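Local atomic coordinates of galactose mutarotase related enzyme (Lactobacillus casei, PDB entry 3Q1N), a protein that probably binds carbohydrate and acts as a sugar isomerase of the aldose 1-epimerase (galactose mutarotase-like) family. Residues Y68-Y79 and Q95-P106. Sequence-based numbering, arbitrary orientation.
With NO3 (nitrate ion), chain B; NO3 (nitrate ion), chain C; NO3 (nitrate ion), chain D.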
ATOM      1  N   TYR A  68     -21.238   3.740  10.961  1.00 19.14           N
ATOM      2  CA  TYR A  68     -20.176   4.739  11.218  1.00 18.54           C
ATOM      3  C   TYR A  68     -19.660   5.334   9.912  1.00 17.39           C
ATOM      4  O   TYR A  68     -19.713   4.682   8.863  1.00 17.54           O
ATOM      5  CB  TYR A  68     -18.974   4.104  11.950  1.00 18.08           C
ATOM      6  CG  TYR A  68     -19.335   3.628  13.327  1.00 19.18           C
ATOM      7  CD1 TYR A  68     -20.007   2.431  13.480  1.00 20.99           C
ATOM      8  CD2 TYR A  68     -19.071   4.412  14.463  1.00 20.73           C
ATOM      9  CE1 TYR A  68     -20.396   1.980  14.729  1.00 22.69           C
ATOM     10  CE2 TYR A  68     -19.467   3.951  15.747  1.00 21.06           C
ATOM     11  CZ  TYR A  68     -20.115   2.741  15.844  1.00 21.85           C
ATOM     12  OH  TYR A  68     -20.535   2.208  17.051  1.00 26.31           O
ATOM     13  N   PRO A  69     -19.117   6.560   9.978  1.00 17.58           N
ATOM     14  CA  PRO A  69     -18.491   7.200   8.839  1.00 16.83           C
ATOM     15  C   PRO A  69     -17.064   6.694   8.669  1.00 16.83           C
ATOM     16  O   PRO A  69     -16.409   6.323   9.654  1.00 15.50           O
ATOM     17  CB  PRO A  69     -18.546   8.692   9.226  1.00 17.79           C
ATOM     18  CG  PRO A  69     -18.395   8.673  10.732  1.00 17.57           C
ATOM     19  CD  PRO A  69     -19.089   7.422  11.184  1.00 17.91           C
HETATM   20  N   MSE A  70     -16.587   6.617   7.431  1.00 16.18           N
HETATM   21  CA  MSE A  70     -15.200   6.226   7.172  1.00 14.99           C
HETATM   22  C   MSE A  70     -14.667   7.001   5.990  1.00 16.00           C
HETATM   23  O   MSE A  70     -15.302   7.088   4.931  1.00 16.98           O
HETATM   24  CB  MSE A  70     -15.026   4.744   6.936  1.00 14.48           C
HETATM   25  CG  MSE A  70     -13.579   4.268   6.678  1.00 12.78           C
HETATM   26 SE   MSE A  70     -12.338   4.725   8.101  0.75 11.78          SE
HETATM   27  CE  MSE A  70     -13.278   3.804   9.536  1.00 13.00           C
ATOM     28  N   SER A  71     -13.468   7.535   6.179  1.00 15.66           N
ATOM     29  CA  SER A  71     -12.817   8.322   5.157  1.00 16.39           C
ATOM     30  C   SER A  71     -12.153   7.393   4.141  1.00 15.78           C
ATOM     31  O   SER A  71     -11.765   6.276   4.483  1.00 15.59           O
ATOM     32  CB  SER A  71     -11.787   9.264   5.759  1.00 16.89           C
ATOM     33  OG  SER A  71     -11.103   8.651   6.846  1.00 19.03           O
ATOM     34  N   GLN A  72     -12.038   7.867   2.913  1.00 15.99           N
ATOM     35  CA  GLN A  72     -11.270   7.155   1.896  1.00 15.53           C
ATOM     36  C   GLN A  72      -9.807   7.022   2.370  1.00 16.63           C
ATOM     37  O   GLN A  72      -9.273   7.930   2.963  1.00 16.59           O
ATOM     38  CB  GLN A  72     -11.364   7.945   0.566  1.00 16.77           C
ATOM     39  CG  GLN A  72     -10.598   7.335  -0.591  1.00 18.99           C
ATOM     40  CD  GLN A  72     -10.782   8.141  -1.888  1.00 23.86           C
ATOM     41  OE1 GLN A  72     -11.406   9.226  -1.880  1.00 25.51           O
ATOM     42  NE2 GLN A  72     -10.274   7.598  -2.999  1.00 22.53           N
ATOM     43  N   HIS A  73      -9.184   5.882   2.096  1.00 16.55           N
ATOM     44  CA  HIS A  73      -7.829   5.534   2.477  1.00 16.49           C
ATOM     45  C   HIS A  73      -7.663   5.357   4.015  1.00 16.77           C
ATOM     46  O   HIS A  73      -6.535   5.299   4.504  1.00 17.48           O
ATOM     47  CB  HIS A  73      -6.780   6.592   2.001  1.00 16.88           C
ATOM     48  CG  HIS A  73      -6.990   7.130   0.619  1.00 19.40           C
ATOM     49  ND1 HIS A  73      -6.756   6.385  -0.517  1.00 20.06           N
ATOM     50  CD2 HIS A  73      -7.347   8.372   0.193  1.00 22.76           C
ATOM     51  CE1 HIS A  73      -7.006   7.131  -1.586  1.00 23.10           C
ATOM     52  NE2 HIS A  73      -7.354   8.350  -1.184  1.00 23.39           N
ATOM     53  N   GLY A  74      -8.756   5.291   4.766  1.00 16.37           N
ATOM     54  CA  GLY A  74      -8.655   5.143   6.214  1.00 15.53           C
ATOM     55  C   GLY A  74      -8.281   6.473   6.871  1.00 15.08           C
ATOM     56  O   GLY A  74      -8.627   7.549   6.362  1.00 16.29           O
ATOM     57  N   PHE A  75      -7.664   6.394   8.038  1.00 14.05           N
ATOM     58  CA  PHE A  75      -7.297   7.584   8.781  1.00 13.94           C
ATOM     59  C   PHE A  75      -5.928   7.591   9.472  1.00 13.84           C
ATOM     60  O   PHE A  75      -5.509   8.636   9.972  1.00 13.99           O
ATOM     61  CB  PHE A  75      -8.385   7.934   9.809  1.00 14.08           C
ATOM     62  CG  PHE A  75      -8.681   6.854  10.776  1.00 13.13           C
ATOM     63  CD1 PHE A  75      -7.749   6.469  11.699  1.00 14.73           C
ATOM     64  CD2 PHE A  75      -9.938   6.218  10.794  1.00 15.07           C
ATOM     65  CE1 PHE A  75      -8.014   5.465  12.581  1.00 13.33           C
ATOM     66  CE2 PHE A  75     -10.214   5.221  11.715  1.00 15.42           C
ATOM     67  CZ  PHE A  75      -9.233   4.838  12.611  1.00 14.10           C
ATOM     68  N   ALA A  76      -5.198   6.485   9.441  1.00 13.20           N
ATOM     69  CA  ALA A  76      -3.854   6.442  10.072  1.00 13.77           C
ATOM     70  C   ALA A  76      -2.935   7.498   9.413  1.00 13.33           C
ATOM     71  O   ALA A  76      -2.072   8.073  10.054  1.00 13.71           O
ATOM     72  CB  ALA A  76      -3.240   5.040   9.978  1.00 13.96           C
ATOM     73  N   ARG A  77      -3.103   7.697   8.113  1.00 14.34           N
ATOM     74  CA  ARG A  77      -2.288   8.596   7.334  1.00 14.74           C
ATOM     75  C   ARG A  77      -2.522  10.030   7.780  1.00 15.42           C
ATOM     76  O   ARG A  77      -1.735  10.926   7.452  1.00 15.21           O
ATOM     77  CB  ARG A  77      -2.604   8.426   5.817  1.00 15.55           C
ATOM     78  CG  ARG A  77      -4.020   8.849   5.405  1.00 18.46           C
ATOM     79  CD  ARG A  77      -4.217   8.843   3.867  1.00 20.43           C
ATOM     80  NE  ARG A  77      -5.226   9.818   3.502  1.00 26.36           N
ATOM     81  CZ  ARG A  77      -5.449  10.328   2.288  1.00 28.49           C
ATOM     82  NH1 ARG A  77      -4.763   9.943   1.228  1.00 28.54           N
ATOM     83  NH2 ARG A  77      -6.406  11.236   2.140  1.00 30.59           N
ATOM     84  N   ASP A  78      -3.626  10.281   8.498  1.00 14.46           N
ATOM     85  CA  ASP A  78      -3.986  11.665   8.885  1.00 15.68           C
ATOM     86  C   ASP A  78      -3.450  12.178  10.217  1.00 15.74           C
ATOM     87  O   ASP A  78      -3.607  13.366  10.515  1.00 15.67           O
ATOM     88  CB  ASP A  78      -5.514  11.782   8.934  1.00 16.05           C
ATOM     89  CG  ASP A  78      -6.135  11.602   7.574  1.00 18.75           C
ATOM     90  OD1 ASP A  78      -5.600  12.205   6.607  1.00 23.31           O
ATOM     91  OD2 ASP A  78      -7.150  10.875   7.483  1.00 20.70           O
ATOM     92  N   TYR A  79      -2.869  11.276  11.016  1.00 15.11           N
ATOM     93  CA  TYR A  79      -2.383  11.618  12.349  1.00 15.32           C
ATOM     94  C   TYR A  79      -0.919  11.205  12.558  1.00 14.94           C
ATOM     95  O   TYR A  79      -0.359  10.384  11.824  1.00 15.29           O
ATOM     96  CB  TYR A  79      -3.278  10.999  13.444  1.00 15.22           C
ATOM     97  CG  TYR A  79      -4.722  11.401  13.294  1.00 15.29           C
ATOM     98  CD1 TYR A  79      -5.139  12.665  13.641  1.00 14.46           C
ATOM     99  CD2 TYR A  79      -5.660  10.533  12.708  1.00 15.67           C
ATOM    100  CE1 TYR A  79      -6.438  13.058  13.461  1.00 15.13           C
ATOM    101  CE2 TYR A  79      -6.965  10.922  12.494  1.00 14.43           C
ATOM    102  CZ  TYR A  79      -7.364  12.157  12.876  1.00 15.36           C
ATOM    103  OH  TYR A  79      -8.693  12.530  12.669  1.00 16.72           O
ATOM    104  N   GLN A  95       1.203   4.647  16.527  1.00 13.60           N
ATOM    105  CA  GLN A  95      -0.046   5.428  16.643  1.00 13.23           C
ATOM    106  C   GLN A  95      -1.086   4.666  17.469  1.00 13.82           C
ATOM    107  O   GLN A  95      -1.215   3.451  17.375  1.00 14.61           O
ATOM    108  CB  GLN A  95      -0.585   5.710  15.255  1.00 12.94           C
ATOM    109  CG  GLN A  95      -1.789   6.632  15.242  1.00 13.86           C
ATOM    110  CD  GLN A  95      -2.332   6.823  13.852  1.00 14.88           C
ATOM    111  OE1 GLN A  95      -3.231   6.047  13.443  1.00 14.35           O
ATOM    112  NE2 GLN A  95      -1.827   7.807  13.105  1.00 13.60           N
ATOM    113  N   HIS A  96      -1.868   5.411  18.235  1.00 14.30           N
ATOM    114  CA  HIS A  96      -3.029   4.902  18.943  1.00 14.59           C
ATOM    115  C   HIS A  96      -4.241   5.728  18.501  1.00 14.67           C
ATOM    116  O   HIS A  96      -4.108   6.777  17.830  1.00 13.61           O
ATOM    117  CB  HIS A  96      -2.827   5.112  20.456  1.00 15.23           C
ATOM    118  CG  HIS A  96      -1.669   4.364  21.044  1.00 17.28           C
ATOM    119  ND1 HIS A  96      -1.780   3.065  21.507  1.00 20.14           N
ATOM    120  CD2 HIS A  96      -0.382   4.730  21.263  1.00 19.99           C
ATOM    121  CE1 HIS A  96      -0.600   2.667  21.986  1.00 22.00           C
ATOM    122  NE2 HIS A  96       0.274   3.638  21.801  1.00 20.10           N
ATOM    123  N   GLN A  97      -5.428   5.266  18.881  1.00 13.88           N
ATOM    124  CA  GLN A  97      -6.651   5.982  18.664  1.00 14.20           C
ATOM    125  C   GLN A  97      -6.631   7.369  19.309  1.00 15.23           C
ATOM    126  O   GLN A  97      -5.873   7.633  20.240  1.00 15.60           O
ATOM    127  CB  GLN A  97      -7.851   5.176  19.196  1.00 14.98           C
ATOM    128  CG  GLN A  97      -8.051   5.184  20.715  1.00 15.25           C
ATOM    129  CD  GLN A  97      -6.952   4.544  21.527  1.00 15.97           C
ATOM    130  OE1 GLN A  97      -6.302   3.616  21.080  1.00 13.63           O
ATOM    131  NE2 GLN A  97      -6.810   4.972  22.786  1.00 16.94           N
ATOM    132  N   ASN A  98      -7.537   8.208  18.833  1.00 15.14           N
ATOM    133  CA  ASN A  98      -7.783   9.511  19.423  1.00 16.21           C
ATOM    134  C   ASN A  98      -9.293   9.809  19.367  1.00 16.23           C
ATOM    135  O   ASN A  98     -10.074   9.041  18.791  1.00 15.46           O
ATOM    136  CB  ASN A  98      -6.880  10.558  18.764  1.00 16.25           C
ATOM    137  CG  ASN A  98      -7.182  10.777  17.306  1.00 15.40           C
ATOM    138  OD1 ASN A  98      -8.268  11.084  16.953  1.00 17.23           O
ATOM    139  ND2 ASN A  98      -6.145  10.667  16.443  1.00 17.74           N
ATOM    140  N   ALA A  99      -9.730  10.908  19.971  1.00 18.06           N
ATOM    141  CA  ALA A  99     -11.138  11.253  20.010  1.00 18.11           C
ATOM    142  C   ALA A  99     -11.808  11.352  18.634  1.00 18.74           C
ATOM    143  O   ALA A  99     -12.970  10.978  18.494  1.00 18.89           O
ATOM    144  CB  ALA A  99     -11.352  12.591  20.825  1.00 19.26           C
ATOM    145  N   GLU A 100     -11.040  11.764  17.621  1.00 18.42           N
ATOM    146  CA  GLU A 100     -11.522  11.867  16.267  1.00 19.42           C
ATOM    147  C   GLU A 100     -11.666  10.476  15.615  1.00 17.22           C
ATOM    148  O   GLU A 100     -12.672  10.169  15.022  1.00 18.40           O
ATOM    149  CB  GLU A 100     -10.620  12.814  15.423  1.00 20.23           C
ATOM    150  CG  GLU A 100     -10.124  14.125  16.159  1.00 25.31           C
ATOM    151  CD  GLU A 100     -11.247  15.092  16.500  1.00 31.38           C
ATOM    152  OE1 GLU A 100     -12.361  14.858  15.987  1.00 33.23           O
ATOM    153  OE2 GLU A 100     -11.010  16.101  17.252  1.00 36.26           O
ATOM    154  N   THR A 101     -10.641   9.640  15.733  1.00 16.50           N
ATOM    155  CA  THR A 101     -10.698   8.296  15.152  1.00 16.25           C
ATOM    156  C   THR A 101     -11.819   7.497  15.798  1.00 16.08           C
ATOM    157  O   THR A 101     -12.475   6.695  15.147  1.00 15.88           O
ATOM    158  CB  THR A 101      -9.381   7.544  15.236  1.00 15.60           C
ATOM    159  OG1 THR A 101      -9.110   7.108  16.573  1.00 14.33           O
ATOM    160  CG2 THR A 101      -8.177   8.403  14.693  1.00 15.86           C
ATOM    161  N   LEU A 102     -12.036   7.682  17.118  1.00 16.22           N
ATOM    162  CA  LEU A 102     -13.102   6.928  17.804  1.00 16.41           C
ATOM    163  C   LEU A 102     -14.516   7.209  17.256  1.00 17.59           C
ATOM    164  O   LEU A 102     -15.380   6.337  17.336  1.00 17.18           O
ATOM    165  CB  LEU A 102     -13.072   7.187  19.303  1.00 16.79           C
ATOM    166  CG  LEU A 102     -11.901   6.570  20.031  1.00 17.47           C
ATOM    167  CD1 LEU A 102     -11.801   7.184  21.435  1.00 17.85           C
ATOM    168  CD2 LEU A 102     -12.028   5.027  20.073  1.00 16.42           C
ATOM    169  N   LYS A 103     -14.725   8.380  16.652  1.00 18.00           N
ATOM    170  CA  LYS A 103     -16.012   8.698  15.998  1.00 19.50           C
ATOM    171  C   LYS A 103     -16.219   7.907  14.719  1.00 18.59           C
ATOM    172  O   LYS A 103     -17.376   7.609  14.355  1.00 19.39           O
ATOM    173  CB  LYS A 103     -16.128  10.211  15.706  1.00 20.78           C
ATOM    174  CG  LYS A 103     -16.223  11.021  17.002  1.00 24.56           C
ATOM    175  CD  LYS A 103     -16.360  12.586  16.805  1.00 30.47           C
ATOM    176  CE  LYS A 103     -14.983  13.303  16.665  1.00 32.87           C
ATOM    177  NZ  LYS A 103     -14.928  14.768  17.169  1.00 35.52           N
ATOM    178  N   LYS A 104     -15.120   7.556  14.059  1.00 17.22           N
ATOM    179  CA  LYS A 104     -15.176   6.788  12.826  1.00 16.70           C
ATOM    180  C   LYS A 104     -15.102   5.284  13.079  1.00 15.93           C
ATOM    181  O   LYS A 104     -15.556   4.530  12.260  1.00 16.43           O
ATOM    182  CB  LYS A 104     -14.036   7.164  11.869  1.00 17.05           C
ATOM    183  CG  LYS A 104     -14.172   8.563  11.292  1.00 19.23           C
ATOM    184  CD  LYS A 104     -13.076   8.844  10.307  1.00 20.47           C
ATOM    185  CE  LYS A 104     -13.288  10.165   9.581  1.00 24.14           C
ATOM    186  NZ  LYS A 104     -12.983  11.325  10.472  1.00 25.36           N
ATOM    187  N   PHE A 105     -14.458   4.892  14.178  1.00 15.17           N
ATOM    188  CA  PHE A 105     -13.950   3.554  14.361  1.00 14.65           C
ATOM    189  C   PHE A 105     -13.808   3.369  15.885  1.00 14.98           C
ATOM    190  O   PHE A 105     -12.842   3.839  16.497  1.00 14.62           O
ATOM    191  CB  PHE A 105     -12.623   3.459  13.622  1.00 14.39           C
ATOM    192  CG  PHE A 105     -11.980   2.092  13.595  1.00 13.34           C
ATOM    193  CD1 PHE A 105     -12.557   1.009  12.895  1.00 11.96           C
ATOM    194  CD2 PHE A 105     -10.783   1.850  14.304  1.00 14.57           C
ATOM    195  CE1 PHE A 105     -11.892  -0.259  12.817  1.00 13.71           C
ATOM    196  CE2 PHE A 105     -10.144   0.600  14.224  1.00 13.96           C
ATOM    197  CZ  PHE A 105     -10.684  -0.431  13.522  1.00 13.53           C
ATOM    198  N   PRO A 106     -14.817   2.768  16.513  1.00 14.92           N
ATOM    199  CA  PRO A 106     -14.927   2.855  17.993  1.00 14.82           C
ATOM    200  C   PRO A 106     -14.072   1.822  18.725  1.00 14.82           C
ATOM    201  O   PRO A 106     -14.566   1.000  19.523  1.00 15.32           O
ATOM    202  CB  PRO A 106     -16.428   2.644  18.213  1.00 15.21           C
ATOM    203  CG  PRO A 106     -16.838   1.739  17.095  1.00 16.50           C
ATOM    204  CD  PRO A 106     -16.019   2.169  15.906  1.00 14.48           C
TER
HETATM  205  N   NO3 B 294      -3.526   7.578  -0.375  1.00 29.83           N
HETATM  206  O1  NO3 B 294      -3.488   7.538   1.007  1.00 27.74           O
HETATM  207  O2  NO3 B 294      -3.359   6.457  -1.139  1.00 32.42           O
HETATM  208  O3  NO3 B 294      -3.749   8.757  -1.015  1.00 30.21           O
HETATM  209  N   NO3 C 295      -6.151   3.456  -1.413  1.00 27.82           N
HETATM  210  O1  NO3 C 295      -6.622   3.813  -0.161  1.00 26.05           O
HETATM  211  O2  NO3 C 295      -6.200   2.173  -1.905  1.00 28.12           O
HETATM  212  O3  NO3 C 295      -5.666   4.427  -2.248  1.00 30.16           O
HETATM  213  N   NO3 D 296      -8.773   4.649  -3.921  1.00 26.70           N
HETATM  214  O1  NO3 D 296      -8.723   3.361  -4.371  1.00 26.49           O
HETATM  215  O2  NO3 D 296      -8.052   5.639  -4.555  1.00 28.16           O
HETATM  216  O3  NO3 D 296      -9.540   4.944  -2.831  1.00 26.71           O
HETATM  217  O   HOH W   1     -10.246  10.850  11.146  1.00 26.83           O
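F75 and Y79 both pack against T101, which projects from the short helix 99-104 and touches both rings. T101 CB lies over one face of the F75 ring in a CH-pi contact, 4.0 Å from its centroid, while the methyl CG2 reaches Y79 CE2 at 3.6 Å. At its rim the F75 ring meets F105, with CE2 3.5 Å from F105 CB and the two ring planes turned 60° apart. The Y79 ring carries the N98 amide over the centre of one face, N98 ND2 standing 3.5 Å from Y79 CG with the amide plane steeply inclined to the ring; D78 CB covers the opposite face. A water joins Y79 OH to K104 NZ; the K104 chain lies with CB and CG against P69 O and with CD and CE beside S71 OG. With an alanine in place of Y79, the N98 amide would probably lose its aromatic platform and K104 its water-mediated partner. At the other end of the helix, P106 CD sits over the Y68 ring, 18° off the normal.

N98 and T101 are themselves fixed by a capping box: N98 OD1 accepts from T101 N at 3.0 Å, and T101 OG1 accepts from N98 N. With N98 CG between the backbone N and carbonyl carbon (chi1 65°), OD1 turns back to the helix start while ND2 faces Y79. The extended Q95 side chain sends NE2 to A76 O at 3.1 Å, in the carbonyl plane and on a lone pair; its OE1 is held by Y109 OH.

The contact thus sets the loop following strand 66-69 against the helical connection between antiparallel strands 90-96 and 109-118, with F75 and A76 also touching strand 109-118 and Y68 and P106 both meeting L63 of strand 60-63.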